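Local coordinates for protein glutathione S-transferase 2 (Onchocerca volvulus, PDB 1TU7) that catalyses the conjugation of glutathione to electrophilic compounds and appears to play a central role in the parasite's detoxification system, at residues Gly12-Glu15 with Pro16-Phe20; Ser39-Lys42 with Ser43-Gln46; Leu70-Tyr74 with Asn75-Glu79; Tyr106-Tyr109 with Glu110-Asp114; Glu190-Glu193 with Lys194-Ala197. All blocks are in the same frame, centred on the assembly; numbering follows the deposited sequence.

Contact 1 (Gly12-Glu15 with Pro16-Phe20). With GSH (glutathione), chain C.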
# COMPACT_ATOMS: atom_id res chain seq x y z
N GLY A 12 5.20 -13.23 -7.54
CA GLY A 12 4.50 -12.63 -6.43
C GLY A 12 4.81 -11.16 -6.22
O GLY A 12 4.89 -10.38 -7.16
N LEU A 13 4.96 -10.78 -4.96
CA LEU A 13 5.19 -9.39 -4.57
C LEU A 13 6.57 -8.91 -4.82
O LEU A 13 6.80 -7.70 -4.84
CB LEU A 13 4.89 -9.22 -3.08
CG LEU A 13 3.46 -9.51 -2.64
CD1 LEU A 13 3.39 -9.40 -1.14
CD2 LEU A 13 2.47 -8.56 -3.32
N ALA A 14 7.52 -9.82 -4.97
CA ALA A 14 8.92 -9.46 -5.16
C ALA A 14 9.19 -9.03 -6.57
O ALA A 14 10.17 -8.33 -6.77
CB ALA A 14 9.84 -10.60 -4.81
N GLU A 15 8.40 -9.48 -7.54
CA GLU A 15 8.85 -9.37 -8.91
C GLU A 15 9.04 -7.91 -9.35
O GLU A 15 10.01 -7.63 -10.06
CB GLU A 15 7.98 -10.14 -9.87
CG GLU A 15 8.62 -10.38 -11.22
CD GLU A 15 9.77 -11.35 -11.16
OE1 GLU A 15 9.99 -12.01 -10.13
OE2 GLU A 15 10.46 -11.47 -12.20
N PRO A 16 8.19 -6.96 -8.98
CA PRO A 16 8.46 -5.58 -9.39
C PRO A 16 9.79 -5.07 -8.88
O PRO A 16 10.44 -4.26 -9.55
CB PRO A 16 7.30 -4.79 -8.85
CG PRO A 16 6.21 -5.80 -8.80
CD PRO A 16 6.87 -7.08 -8.32
N ILE A 17 10.19 -5.52 -7.68
CA ILE A 17 11.50 -5.15 -7.12
C ILE A 17 12.63 -5.79 -7.92
O ILE A 17 13.61 -5.15 -8.27
CB ILE A 17 11.57 -5.47 -5.64
CG1 ILE A 17 10.47 -4.74 -4.84
CG2 ILE A 17 12.96 -5.17 -5.11
CD1 ILE A 17 10.11 -5.43 -3.55
N ARG A 18 12.51 -7.08 -8.20
CA ARG A 18 13.49 -7.74 -9.05
C ARG A 18 13.62 -7.03 -10.38
O ARG A 18 14.72 -6.81 -10.87
CB ARG A 18 13.08 -9.19 -9.28
CG ARG A 18 13.16 -10.06 -8.05
CD ARG A 18 12.83 -11.47 -8.33
NE ARG A 18 12.77 -12.32 -7.15
CZ ARG A 18 11.74 -13.07 -6.82
NH1 ARG A 18 10.62 -13.03 -7.51
NH2 ARG A 18 11.81 -13.86 -5.75
N LEU A 19 12.50 -6.64 -10.98
CA LEU A 19 12.52 -5.98 -12.27
C LEU A 19 13.26 -4.65 -12.18
O LEU A 19 14.02 -4.31 -13.07
CB LEU A 19 11.11 -5.79 -12.82
CG LEU A 19 10.39 -7.08 -13.24
CD1 LEU A 19 8.89 -6.92 -13.33
CD2 LEU A 19 10.96 -7.58 -14.58
N PHE A 20 12.98 -3.87 -11.13
CA PHE A 20 13.70 -2.61 -10.88
C PHE A 20 15.21 -2.84 -10.87
O PHE A 20 15.94 -2.18 -11.59
CB PHE A 20 13.19 -2.01 -9.56
CG PHE A 20 13.81 -0.69 -9.18
CD1 PHE A 20 13.00 0.41 -9.00
CD2 PHE A 20 15.16 -0.54 -8.91
CE1 PHE A 20 13.51 1.63 -8.61
CE2 PHE A 20 15.66 0.70 -8.52
CZ PHE A 20 14.83 1.77 -8.37
N1 GSH C . 2.11 -5.73 2.58
CA1 GSH C . 3.07 -6.75 2.39
C1 GSH C . 4.12 -6.39 1.43
O11 GSH C . 3.67 -5.68 0.38
O12 GSH C . 5.36 -6.71 1.39
CB1 GSH C . 2.67 -8.16 2.27
CG1 GSH C . 3.70 -9.22 2.53
CD1 GSH C . 3.11 -10.61 2.39
OE1 GSH C . 1.76 -10.74 2.30
N2 GSH C . 3.92 -11.63 2.34
CA2 GSH C . 3.49 -13.01 2.14
C2 GSH C . 4.24 -13.88 3.07
O2 GSH C . 5.50 -13.52 3.51
CB2 GSH C . 3.80 -13.49 0.73
SG2 GSH C . 2.68 -12.75 -0.48
N3 GSH C . 3.69 -15.00 3.50
CA3 GSH C . 4.46 -15.83 4.39
C3 GSH C . 3.78 -15.98 5.71
O31 GSH C . 2.98 -15.08 6.24
O32 GSH C . 4.04 -17.17 6.41

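Contact 2 (Ser39-Lys42 with Ser43-Gln46). With GSH (glutathione), chain C.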
# COMPACT_ATOMS: atom_id res chain seq x y z
N SER A 39 9.39 -20.86 8.06
CA SER A 39 9.06 -20.90 9.49
C SER A 39 10.27 -20.67 10.39
O SER A 39 10.16 -19.94 11.37
CB SER A 39 8.39 -22.23 9.87
OG SER A 39 7.73 -22.11 11.12
N SER A 40 11.42 -21.27 10.05
CA SER A 40 12.60 -21.17 10.90
C SER A 40 13.21 -19.77 10.97
O SER A 40 13.93 -19.45 11.91
CB SER A 40 13.69 -22.20 10.50
OG SER A 40 14.16 -22.03 9.18
N ILE A 41 12.91 -18.94 9.96
CA ILE A 41 13.50 -17.61 9.86
C ILE A 41 12.47 -16.48 10.01
O ILE A 41 12.87 -15.34 10.07
CB ILE A 41 14.28 -17.42 8.51
CG1 ILE A 41 13.41 -17.67 7.28
CG2 ILE A 41 15.53 -18.32 8.44
CD1 ILE A 41 14.08 -17.14 5.96
N LYS A 42 11.19 -16.83 10.10
CA LYS A 42 10.08 -15.85 10.05
C LYS A 42 10.22 -14.71 11.06
O LYS A 42 9.92 -13.56 10.76
CB LYS A 42 8.76 -16.59 10.24
CG LYS A 42 7.54 -15.74 10.28
CD LYS A 42 6.33 -16.57 10.73
CE LYS A 42 5.05 -15.72 10.73
NZ LYS A 42 4.54 -15.24 9.38
N SER A 43 10.68 -15.02 12.26
CA SER A 43 10.80 -14.02 13.32
C SER A 43 11.87 -12.96 13.04
O SER A 43 11.87 -11.90 13.67
CB SER A 43 11.06 -14.68 14.68
OG SER A 43 12.35 -15.21 14.72
N GLN A 44 12.76 -13.23 12.08
CA GLN A 44 13.78 -12.26 11.70
C GLN A 44 13.23 -11.06 10.93
O GLN A 44 13.95 -10.08 10.77
CB GLN A 44 14.81 -12.93 10.82
CG GLN A 44 15.52 -14.08 11.53
CD GLN A 44 16.59 -14.71 10.68
OE1 GLN A 44 17.01 -14.14 9.68
NE2 GLN A 44 17.05 -15.88 11.09
N PHE A 45 12.00 -11.16 10.45
CA PHE A 45 11.36 -10.12 9.62
C PHE A 45 10.36 -9.37 10.45
O PHE A 45 9.64 -9.97 11.22
CB PHE A 45 10.75 -10.79 8.39
CG PHE A 45 11.78 -11.54 7.63
CD1 PHE A 45 11.93 -12.91 7.81
CD2 PHE A 45 12.72 -10.88 6.86
CE1 PHE A 45 12.95 -13.61 7.18
CE2 PHE A 45 13.73 -11.57 6.22
CZ PHE A 45 13.85 -12.93 6.37
N GLN A 46 10.33 -8.05 10.28
CA GLN A 46 9.59 -7.17 11.17
C GLN A 46 8.08 -7.45 11.25
O GLN A 46 7.48 -7.22 12.29
CB GLN A 46 9.87 -5.71 10.80
CG GLN A 46 11.32 -5.28 11.04
CD GLN A 46 12.22 -5.29 9.80
OE1 GLN A 46 13.04 -4.36 9.59
NE2 GLN A 46 12.10 -6.33 9.01
N1 GSH C . 2.11 -5.73 2.58
CA1 GSH C . 3.07 -6.75 2.39
C1 GSH C . 4.12 -6.39 1.43
O11 GSH C . 3.67 -5.68 0.38
O12 GSH C . 5.36 -6.71 1.39
CB1 GSH C . 2.67 -8.16 2.27
CG1 GSH C . 3.70 -9.22 2.53
CD1 GSH C . 3.11 -10.61 2.39
OE1 GSH C . 1.76 -10.74 2.30
N2 GSH C . 3.92 -11.63 2.34
CA2 GSH C . 3.49 -13.01 2.14
C2 GSH C . 4.24 -13.88 3.07
O2 GSH C . 5.50 -13.52 3.51
CB2 GSH C . 3.80 -13.49 0.73
SG2 GSH C . 2.68 -12.75 -0.48
N3 GSH C . 3.69 -15.00 3.50
CA3 GSH C . 4.46 -15.83 4.39
C3 GSH C . 3.78 -15.98 5.71
O31 GSH C . 2.98 -15.08 6.24
O32 GSH C . 4.04 -17.17 6.41
O HOH W 1 11.19 -17.89 13.21
O HOH W 2 14.07 -17.21 13.35

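Contact 3 (Leu70-Tyr74 with Asn75-Glu79)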
# COMPACT_ATOMS: atom_id res chain seq x y z
N LEU A 70 14.40 2.18 -2.95
CA LEU A 70 15.24 2.03 -4.11
C LEU A 70 15.05 3.20 -5.09
O LEU A 70 16.03 3.70 -5.67
CB LEU A 70 14.94 0.71 -4.79
CG LEU A 70 15.47 -0.53 -4.06
CD1 LEU A 70 14.91 -1.75 -4.76
CD2 LEU A 70 16.97 -0.54 -4.03
N ALA A 71 13.79 3.61 -5.26
CA ALA A 71 13.48 4.72 -6.14
C ALA A 71 14.19 6.00 -5.72
O ALA A 71 14.73 6.71 -6.56
CB ALA A 71 12.02 4.93 -6.18
N ARG A 72 14.19 6.33 -4.44
CA ARG A 72 14.91 7.54 -3.98
C ARG A 72 16.42 7.40 -4.22
O ARG A 72 17.05 8.32 -4.72
CB ARG A 72 14.62 7.82 -2.51
CG ARG A 72 13.25 8.38 -2.25
CD ARG A 72 13.02 8.77 -0.79
NE ARG A 72 13.10 7.62 0.12
CZ ARG A 72 12.08 6.88 0.48
NH1 ARG A 72 10.86 7.15 0.04
NH2 ARG A 72 12.24 5.85 1.32
N LYS A 73 16.98 6.24 -3.91
CA LYS A 73 18.40 6.04 -4.03
C LYS A 73 18.85 6.17 -5.49
O LYS A 73 19.92 6.73 -5.76
CB LYS A 73 18.79 4.67 -3.53
CG LYS A 73 19.21 4.63 -2.11
CD LYS A 73 19.78 3.21 -1.81
CE LYS A 73 21.26 3.12 -1.93
NZ LYS A 73 21.83 1.95 -1.13
N TYR A 74 18.03 5.70 -6.42
CA TYR A 74 18.39 5.64 -7.82
C TYR A 74 17.67 6.65 -8.70
O TYR A 74 17.69 6.54 -9.91
CB TYR A 74 18.22 4.21 -8.36
CG TYR A 74 19.47 3.40 -8.17
CD1 TYR A 74 19.81 2.89 -6.94
CD2 TYR A 74 20.40 3.27 -9.22
CE1 TYR A 74 21.03 2.21 -6.76
CE2 TYR A 74 21.60 2.56 -9.06
CZ TYR A 74 21.90 2.05 -7.84
OH TYR A 74 23.09 1.34 -7.68
N ASN A 75 17.03 7.64 -8.08
CA ASN A 75 16.39 8.72 -8.82
C ASN A 75 15.27 8.29 -9.75
O ASN A 75 15.09 8.83 -10.83
CB ASN A 75 17.48 9.49 -9.61
CG ASN A 75 17.12 10.94 -9.95
OD1 ASN A 75 17.69 11.53 -10.93
ND2 ASN A 75 16.21 11.52 -9.25
N LEU A 76 14.51 7.28 -9.29
CA LEU A 76 13.34 6.76 -10.00
C LEU A 76 12.04 7.08 -9.24
O LEU A 76 11.07 6.35 -9.36
CB LEU A 76 13.48 5.24 -10.22
CG LEU A 76 13.96 4.80 -11.60
CD1 LEU A 76 15.42 5.14 -11.77
CD2 LEU A 76 13.70 3.32 -11.83
N ASN A 77 12.04 8.17 -8.51
CA ASN A 77 10.91 8.63 -7.68
C ASN A 77 10.32 9.94 -8.19
O ASN A 77 9.73 10.67 -7.42
CB ASN A 77 11.42 8.83 -6.25
CG ASN A 77 10.33 8.91 -5.21
OD1 ASN A 77 10.51 9.61 -4.19
ND2 ASN A 77 9.30 8.14 -5.37
N GLY A 78 10.50 10.26 -9.46
CA GLY A 78 10.01 11.52 -10.03
C GLY A 78 10.96 12.65 -9.77
O GLY A 78 11.83 12.58 -8.93
N GLU A 79 10.73 13.74 -10.50
CA GLU A 79 11.62 14.90 -10.44
C GLU A 79 11.10 16.03 -9.58
O GLU A 79 11.86 16.94 -9.23
CB GLU A 79 11.90 15.42 -11.83
CG GLU A 79 12.75 14.51 -12.70
CD GLU A 79 13.23 15.18 -13.97
OE1 GLU A 79 12.76 16.31 -14.28
OE2 GLU A 79 14.09 14.60 -14.65
O HOH W 3 9.64 9.57 -1.28

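Contact 4 (Tyr106-Tyr109 with Glu110-Asp114)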
# COMPACT_ATOMS: atom_id res chain seq x y z
N TYR A 106 -5.95 -17.33 -5.40
CA TYR A 106 -5.71 -18.14 -4.19
C TYR A 106 -7.01 -18.66 -3.60
O TYR A 106 -6.98 -19.68 -2.90
CB TYR A 106 -4.91 -17.39 -3.12
CG TYR A 106 -3.44 -17.22 -3.46
CD1 TYR A 106 -2.97 -16.04 -4.00
CD2 TYR A 106 -2.51 -18.24 -3.23
CE1 TYR A 106 -1.65 -15.87 -4.34
CE2 TYR A 106 -1.16 -18.07 -3.56
CZ TYR A 106 -0.75 -16.87 -4.13
OH TYR A 106 0.60 -16.68 -4.45
N MET A 107 -8.13 -17.99 -3.86
CA MET A 107 -9.39 -18.32 -3.18
C MET A 107 -10.44 -18.91 -4.09
O MET A 107 -11.35 -19.58 -3.59
CB MET A 107 -10.04 -17.09 -2.51
CG MET A 107 -9.16 -16.29 -1.57
SD MET A 107 -8.52 -17.27 -0.23
CE MET A 107 -10.00 -17.60 0.70
N ALA A 108 -10.39 -18.64 -5.39
CA ALA A 108 -11.51 -18.97 -6.27
C ALA A 108 -11.11 -19.19 -7.71
O ALA A 108 -11.83 -18.86 -8.63
CB ALA A 108 -12.55 -17.88 -6.18
N TYR A 109 -9.95 -19.79 -7.92
CA TYR A 109 -9.44 -19.90 -9.28
C TYR A 109 -10.31 -20.76 -10.17
O TYR A 109 -10.51 -20.46 -11.34
CB TYR A 109 -8.04 -20.52 -9.25
CG TYR A 109 -7.39 -20.60 -10.59
CD1 TYR A 109 -6.76 -19.50 -11.16
CD2 TYR A 109 -7.37 -21.78 -11.33
CE1 TYR A 109 -6.13 -19.57 -12.39
CE2 TYR A 109 -6.76 -21.85 -12.57
CZ TYR A 109 -6.14 -20.74 -13.10
OH TYR A 109 -5.52 -20.78 -14.32
N GLU A 110 -10.86 -21.82 -9.59
CA GLU A 110 -11.60 -22.80 -10.37
C GLU A 110 -12.99 -22.31 -10.78
O GLU A 110 -13.56 -22.81 -11.73
CB GLU A 110 -11.77 -24.08 -9.58
CG GLU A 110 -10.47 -24.83 -9.29
CD GLU A 110 -9.54 -24.17 -8.31
OE1 GLU A 110 -10.01 -23.48 -7.37
OE2 GLU A 110 -8.31 -24.38 -8.48
N THR A 111 -13.54 -21.35 -10.07
CA THR A 111 -14.88 -20.87 -10.43
C THR A 111 -14.96 -19.42 -10.81
O THR A 111 -15.97 -19.00 -11.36
CB THR A 111 -15.87 -21.14 -9.29
OG1 THR A 111 -15.41 -20.51 -8.10
CG2 THR A 111 -15.92 -22.65 -8.99
N GLU A 112 -13.92 -18.63 -10.54
CA GLU A 112 -14.04 -17.19 -10.77
C GLU A 112 -13.01 -16.64 -11.70
O GLU A 112 -13.03 -15.45 -11.96
CB GLU A 112 -14.01 -16.46 -9.45
CG GLU A 112 -15.00 -17.09 -8.49
CD GLU A 112 -15.59 -16.16 -7.47
OE1 GLU A 112 -14.97 -15.12 -7.15
OE2 GLU A 112 -16.69 -16.51 -6.97
N LYS A 113 -12.15 -17.48 -12.23
CA LYS A 113 -11.21 -17.02 -13.24
C LYS A 113 -11.95 -16.44 -14.44
O LYS A 113 -11.66 -15.35 -14.90
CB LYS A 113 -10.33 -18.18 -13.68
CG LYS A 113 -9.33 -17.81 -14.76
CD LYS A 113 -8.62 -19.05 -15.21
CE LYS A 113 -7.80 -18.83 -16.44
NZ LYS A 113 -7.16 -20.11 -16.85
N ASP A 114 -12.93 -17.16 -14.95
CA ASP A 114 -13.55 -16.72 -16.18
C ASP A 114 -14.40 -15.45 -16.02
O ASP A 114 -14.28 -14.56 -16.86
CB ASP A 114 -14.27 -17.87 -16.88
CG ASP A 114 -13.28 -18.85 -17.54
OD1 ASP A 114 -12.14 -18.43 -17.84
OD2 ASP A 114 -13.54 -20.04 -17.82

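Contact 5 (Glu190-Glu193 with Lys194-Ala197)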
# COMPACT_ATOMS: atom_id res chain seq x y z
N GLU A 190 16.23 -9.84 -21.77
CA GLU A 190 17.04 -11.02 -21.42
C GLU A 190 16.49 -11.73 -20.18
O GLU A 190 16.33 -12.96 -20.14
CB GLU A 190 18.46 -10.54 -21.21
CG GLU A 190 19.45 -11.53 -20.63
CD GLU A 190 20.82 -10.89 -20.43
OE1 GLU A 190 20.95 -9.79 -19.80
OE2 GLU A 190 21.80 -11.48 -20.92
N TYR A 191 16.15 -10.94 -19.17
CA TYR A 191 15.67 -11.49 -17.91
C TYR A 191 14.36 -12.23 -18.12
O TYR A 191 14.17 -13.33 -17.61
CB TYR A 191 15.49 -10.36 -16.91
CG TYR A 191 14.82 -10.77 -15.62
CD1 TYR A 191 13.51 -10.45 -15.38
CD2 TYR A 191 15.51 -11.50 -14.67
CE1 TYR A 191 12.89 -10.82 -14.18
CE2 TYR A 191 14.91 -11.89 -13.47
CZ TYR A 191 13.61 -11.54 -13.23
OH TYR A 191 13.04 -11.95 -12.04
N CYS A 192 13.47 -11.64 -18.89
CA CYS A 192 12.14 -12.21 -19.12
C CYS A 192 12.24 -13.49 -19.94
O CYS A 192 11.46 -14.43 -19.73
CB CYS A 192 11.23 -11.18 -19.77
SG CYS A 192 10.75 -9.83 -18.65
N GLU A 193 13.19 -13.56 -20.87
CA GLU A 193 13.41 -14.79 -21.63
C GLU A 193 13.81 -15.92 -20.68
O GLU A 193 13.30 -17.05 -20.76
CB GLU A 193 14.50 -14.60 -22.71
CG GLU A 193 14.06 -13.87 -23.96
CD GLU A 193 15.19 -13.32 -24.83
OE1 GLU A 193 14.90 -12.94 -26.00
OE2 GLU A 193 16.36 -13.23 -24.37
N LYS A 194 14.73 -15.63 -19.77
CA LYS A 194 15.19 -16.64 -18.84
C LYS A 194 14.12 -17.02 -17.84
O LYS A 194 13.98 -18.18 -17.46
CB LYS A 194 16.45 -16.17 -18.15
CG LYS A 194 17.63 -16.12 -19.10
CD LYS A 194 18.82 -15.43 -18.51
CE LYS A 194 19.94 -15.34 -19.55
NZ LYS A 194 20.47 -16.68 -19.91
N ARG A 195 13.32 -16.05 -17.41
CA ARG A 195 12.23 -16.33 -16.51
C ARG A 195 11.20 -17.23 -17.17
O ARG A 195 10.68 -18.16 -16.53
CB ARG A 195 11.62 -14.99 -16.09
CG ARG A 195 10.55 -15.05 -15.03
CD ARG A 195 10.09 -13.65 -14.66
NE ARG A 195 9.42 -12.99 -15.76
CZ ARG A 195 8.86 -11.80 -15.70
NH1 ARG A 195 8.88 -11.09 -14.58
NH2 ARG A 195 8.21 -11.33 -16.74
N ASP A 196 10.93 -16.98 -18.44
CA ASP A 196 9.99 -17.79 -19.19
C ASP A 196 10.55 -19.18 -19.43
O ASP A 196 9.81 -20.16 -19.35
CB ASP A 196 9.68 -17.13 -20.52
CG ASP A 196 8.56 -17.81 -21.24
OD1 ASP A 196 8.70 -17.97 -22.47
OD2 ASP A 196 7.50 -18.21 -20.68
N ALA A 197 11.84 -19.27 -19.72
CA ALA A 197 12.46 -20.57 -19.99
C ALA A 197 12.31 -21.48 -18.77
O ALA A 197 12.08 -22.69 -18.91
CB ALA A 197 13.92 -20.42 -20.38
O HOH W 4 8.90 -14.05 -18.32

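Contact 1 (Gly12-Glu15 with Pro16-Phe20)
Ala14 lays its CB over the centre of one face of the Arg18 guanidinium, 3.6 Å above the plane. Glu15 takes an edge of the same group: its OE1 accepts from Arg18 NH1 at 2.9 Å, only 11° out of the guanidinium plane, in a hydrogen-bonded salt bridge. The Glu15 chain, bent at chi2 (70°), crosses the extended Arg18 chain at about a right angle, and the carboxylate plane stands 59° from the guanidinium. Methyl and carboxylate together restrict the rotation of the guanidinium, which is also held by Asp30 at NE, by Ile10 O at NH1 and by Phe8 O at NH2. Glu15 OE2 is committed elsewhere, to Tyr191 and Arg195. Helical backbone bonds run alongside: Arg18 N to Ala14 O at 3.0 Å and Leu19 N to Glu15 O at 2.8 Å. At the other end of the segment Leu13 points its CD1 at the thiol sulfur, 3.5 Å from SG2 of glutathione, while Leu13 N is hydrogen-bonded to Tyr7 OH. Such a loop, running from the first strand into helix 15-23 beside the thiol, belongs to the thioredoxin-like glutathione-binding domain of the glutathione transferases.

Contact 2 (Ser39-Lys42 with Ser43-Gln46)
The Phe45 ring carries Gln44 CB over one face, 4.1 Å above the plane and displaced toward the rim, while Lys42 O sits at an edge, near the ring plane, 3.6 Å from Phe45 CD1. Ile41 O approaches the ring obliquely, near CD1 and CE1. These carbonyls are placed by two overlapping type I beta turns in the loop between strands 29-33 and 52-55 of the thioredoxin-like domain. Gln44 N closes the first turn on Ile41 O at 2.9 Å, and Phe45 N closes the second on Lys42 O at 3.2 Å. Both bonds are fairly straight at the hydrogen, yet the donors stand 39° and 50° out of the carbonyl planes, not on a lone pair. Ile41 has CG1 between its backbone N and carbonyl carbon (chi1 57°), and from there CD1 reaches Phe45 CE1 at 3.9 Å. Its other branch, CG2, runs against the amide end of Gln44. Behind this apolar patch Phe45 is buried against Cys52, Tyr54, Gln59 and Val61 of the neighbouring strands. Two waters tie the carbonyls of Ser39 and Ser40 to Ser43: one bridges Ser39 O and Ser43 N, the other joins Ser40 O to Ser43 OG. Lys42 heads toward glutathione instead. Its chain stays extended until a bend at chi4, and NZ, hydrogen-bonded to Gly48 O, probably also helps to attract the glycyl carboxylate of the ligand, lying 3.5 Å from its O31 and 3.6 Å from its O32.

Contact 3 (Leu70-Tyr74 with Asn75-Glu79)
Asn77 turns its CG away from its backbone N (chi1 -164°), and Arg72 places CG opposite its own carbonyl carbon, which brings the two side chains alongside each other, pointing the same way. Arg72 CG then lies 3.6 Å from Asn77 OD1. The chain bends at chi3 (-62°), and the guanidinium plane ends 82° from the amide. The two polar ends do not bond directly. Water 3 accepts from Arg72 NH1 at 3.0 Å, in the guanidinium plane, and donates to Asn77 OD1 at 3.0 Å. The rest of the guanidinium faces the dimer partner: NE makes a salt bridge with Glu81 of the second subunit, and NH2 a weak hydrogen bond with Thr85 of that subunit. The backbone here ends helix 63-73 in a Schellman motif. Its evidence is threefold: Leu76 N bonds to Ala71 O at 2.8 Å, Asn75 N bonds weakly to Arg72 O at 3.4 Å, and Asn75, the residue before Leu76, has a positive phi. The apolar pair expected of the motif is present too, since Ala71 CB meets Leu76 CB at 4.3 Å. Asn77 CB joins them, 3.9 Å from Ala71 CB. Leu76 also packs into the interior, against Phe20 of helix 15-23 and Tyr152 of helix 149-164, and its backbone bonds to that of Tyr149. Leu76 CD1 also folds back along the chain to lie 3.3 Å from Tyr74 O.

Contact 4 (Tyr106-Tyr109 with Glu110-Asp114)
Tyr109 leaves the backbone with CG anti to N (chi1 -176°), a torsion that leaves the ring beside the Lys113 chain, one turn on. Its CB lies 3.9 Å from Glu110 OE2, and CD2 stays near the same oxygen. The Glu110 chain, bent at chi2, crosses the tyrosine at about a right angle, with the carboxylate plane 64° from the ring. The polar partner of that carboxylate is Lys207, in a salt bridge at OE2. Farther out, Tyr109 CE1 meets Lys113 CD at 3.8 Å and CZ meets the same carbon at 3.7 Å. The lysine chain is fully extended and runs beside the tyrosine, pointing the same way, with CD placed obliquely to the ring. At the tip, Lys113 NZ donates to Tyr109 OH at 3.1 Å. Tyr109 OH is also hydrogen-bonded to O of Gln208, the last residue of the chain, so the hydroxyl links the helix to the C-terminal residue. Ala108 CB, for its part, rests against Glu112 CG at 3.5 Å. Ala108 O receives two N-H groups, a sound bond from Glu112 N at 2.8 Å and a weak one from Thr111 N at 3.3 Å. The Glu112 bond runs almost straight out from the carbonyl, and the pair of bonds lies at the junction of helix 81-107 and helix 109-132. This junction is part of the all-helical C-terminal domain of glutathione transferases, and here it lies at the surface, away from the glutathione site.

Contact 5 (Glu190-Glu193 with Lys194-Ala197)
Cys192 O is gripped twice: by Asp196 N at 2.9 Å, one helical turn on, and by water 4, which donates to it at 2.9 Å. The same water accepts from Arg195 NE at 2.8 Å and sits in the guanidinium plane, at its edge, so that it links the side chain to the backbone one turn earlier. All of this lies on helix 186-197 of the helical GST domain, whose regular alpha-helical bonding continues with Arg195 N on Tyr191 O and Ala197 N on Glu193 O. Arg195 starts with CG anti to its backbone N and then bends at chi3 (66°), a bend that brings the guanidinium near Cys192 and Tyr191. Cys192 SG lies over one face of it, 3.5 Å from Arg195 NH2. Tyr191 approaches obliquely, with CE1 at 4.0 Å from Arg195 CD and the ring turned 61° from the guanidinium. The polar ends of Tyr191 and Arg195 converge on Glu15 of helix 15-23, and Arg195 also has long, weak ion pairs with Glu156 and Asp159 of helix 149-164. On the exposed side of the helix, Glu190 and Lys194 run side by side without their charged atoms meeting, Glu190 OE2 being 5.5 Å from Lys194 NZ. Their chains touch through carbon instead, Glu190 CG lying 4.0 Å from Lys194 CE.

Contact 1 touches two of the others, contacts 3 and 5. Contact 3 packs on it through the Phe20 ring, whose CZ lies 3.5 Å from Leu70 O and whose CE1 lies 3.6 Å from Leu76 CD2. Contact 5 meets it in polar fashion: Glu15 OE2 is 2.6 Å from Tyr191 OH and 2.9 Å from Arg195 NH1, which joins the thioredoxin-like domain to the helical domain. Contacts 1 and 2, centres about 20 Å apart, reach the same glutathione, Leu13 near its sulfur and Lys42 near its glycyl carboxylate. Neither contact 2 nor contact 4 touches another contact; contact 4 comes nearest to contact 1, with about 6 Å between nearest atoms.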